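PDB 1O5Z: folylpolyglutamate synthase/dihydrofolate synthase from Thermotoga maritima, which probably catalyses the ATP-dependent addition of L-glutamate to dihydropteroate and to tetrahydrofolate polyglutamates, with magnesium as cofactor. Local coordinates for residues G328-S331 with L332-L336. Sequence-based numbering, arbitrary orientation.
Sequences GAES and LVRSL
Glu330 and Arg334 meet one turn apart on helix 326-339, a local i to i+4 contact on an alpha-helix of the Mur ligase glutamate-ligase domain, where the helix lies against the mixed sheet that includes strand 414-418. Four successive i to i+4 backbone bonds hold these two turns: Leu332, Val333, Arg334 and Ser335 give their N-H to the carbonyls of Gly328, Ala329, Glu330 and Ser331. The straightest is Ser335 N to Ser331 O, 3.0 Å with an angle of 168° at the hydrogen.

On the outer side, Glu330 sends CG anti to its backbone N (chi1 -172°), and a bend at chi2 turns the carboxylate aside from the chain line. The extended Arg334 chain runs back along the helix, its own CG 3.2 Å from Glu330 O, and brings the guanidinium obliquely to the aliphatic part of Glu330: Arg334 NH1 is 3.1 Å from Glu330 CG, a close nonbonded approach. The charged ends form no salt bridge. Glu330 OE2 stops 4.2 Å from Arg334 NH2, well out of the guanidinium plane, and the two flat groups are turned 67° apart, so any attraction is electrostatic with no N-H aimed at the oxygen. Lys363 NZ forms a long, weak ion pair with the same OE2.

The inner side packs against the sheet and the Tyr364 loop. Leu332 touches Val416 and Thr418 of the sheet, while Ala329, Leu332 and Val333 all touch Tyr364; Val333 also lays CG2 against Ala329 O at 3.4 Å. At Ser335 a water lies 2.6 Å from OG and gives a weak 3.4 Å hydrogen bond to Ser331 O, the same carbonyl that accepts Ser335 N.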
loop_
_atom_site.group_PDB
_atom_site.type_symbol
_atom_site.label_atom_id
_atom_site.label_comp_id
_atom_site.label_asym_id
_atom_site.label_seq_id
_atom_site.Cartn_x
_atom_site.Cartn_y
_atom_site.Cartn_z
ATOM N N GLY A 328 -11.877 -5.759 7.483
ATOM C CA GLY A 328 -11.081 -6.278 6.377
ATOM C C GLY A 328 -11.446 -7.694 5.963
ATOM O O GLY A 328 -11.435 -8.044 4.780
ATOM N N ALA A 329 -11.721 -8.527 6.950
ATOM C CA ALA A 329 -12.150 -9.897 6.722
ATOM C C ALA A 329 -13.502 -9.963 5.966
ATOM O O ALA A 329 -13.686 -10.701 5.021
ATOM C CB ALA A 329 -12.262 -10.581 8.047
ATOM N N GLU A 330 -14.442 -9.158 6.401
ATOM C CA GLU A 330 -15.733 -9.034 5.737
ATOM C C GLU A 330 -15.550 -8.621 4.269
ATOM O O GLU A 330 -16.233 -9.137 3.402
ATOM C CB GLU A 330 -16.576 -8.010 6.496
ATOM C CG GLU A 330 -18.035 -7.878 6.068
ATOM C CD GLU A 330 -18.933 -8.860 6.800
ATOM O OE1 GLU A 330 -18.723 -10.101 6.604
ATOM O OE2 GLU A 330 -19.816 -8.389 7.578
ATOM N N SER A 331 -14.642 -7.693 3.993
ATOM C CA SER A 331 -14.319 -7.319 2.603
ATOM C C SER A 331 -13.713 -8.457 1.810
ATOM O O SER A 331 -13.953 -8.588 0.612
ATOM C CB SER A 331 -13.283 -6.198 2.555
ATOM O OG SER A 331 -13.862 -5.032 3.027
ATOM N N LEU A 332 -12.872 -9.235 2.473
ATOM C CA LEU A 332 -12.257 -10.351 1.827
ATOM C C LEU A 332 -13.345 -11.274 1.322
ATOM O O LEU A 332 -13.320 -11.679 0.189
ATOM C CB LEU A 332 -11.309 -11.085 2.790
ATOM C CG LEU A 332 -10.730 -12.375 2.213
ATOM C CD1 LEU A 332 -9.978 -12.004 0.926
ATOM C CD2 LEU A 332 -9.833 -13.064 3.179
ATOM N N VAL A 333 -14.313 -11.566 2.178
ATOM C CA VAL A 333 -15.329 -12.549 1.899
ATOM C C VAL A 333 -16.206 -12.107 0.760
ATOM O O VAL A 333 -16.651 -12.921 -0.033
ATOM C CB VAL A 333 -16.203 -12.773 3.149
ATOM C CG1 VAL A 333 -17.501 -13.505 2.793
ATOM C CG2 VAL A 333 -15.435 -13.508 4.249
ATOM N N ARG A 334 -16.487 -10.809 0.719
ATOM C CA ARG A 334 -17.200 -10.177 -0.386
ATOM C C ARG A 334 -16.462 -10.390 -1.686
ATOM O O ARG A 334 -17.029 -10.773 -2.692
ATOM C CB ARG A 334 -17.297 -8.678 -0.162
ATOM C CG ARG A 334 -18.124 -8.304 1.022
ATOM C CD ARG A 334 -18.835 -6.961 0.902
ATOM N NE ARG A 334 -19.940 -6.926 1.862
ATOM C CZ ARG A 334 -19.848 -6.522 3.130
ATOM N NH1 ARG A 334 -18.682 -6.075 3.603
ATOM N NH2 ARG A 334 -20.928 -6.554 3.922
ATOM N N SER A 335 -15.185 -10.096 -1.661
ATOM C CA SER A 335 -14.327 -10.325 -2.814
ATOM C C SER A 335 -14.255 -11.799 -3.247
ATOM O O SER A 335 -14.361 -12.103 -4.428
ATOM C CB SER A 335 -12.939 -9.752 -2.513
ATOM O OG SER A 335 -13.029 -8.332 -2.602
ATOM N N LEU A 336 -14.113 -12.703 -2.279
ATOM C CA LEU A 336 -14.235 -14.149 -2.524
ATOM C C LEU A 336 -15.518 -14.593 -3.188
ATOM O O LEU A 336 -15.490 -15.503 -3.993
ATOM C CB LEU A 336 -14.085 -14.940 -1.239
ATOM C CG LEU A 336 -12.696 -14.930 -0.666
ATOM C CD1 LEU A 336 -12.782 -15.406 0.717
ATOM C CD2 LEU A 336 -11.764 -15.819 -1.498
HETATM O O HOH W 1 -11.291 -7.276 -0.957
#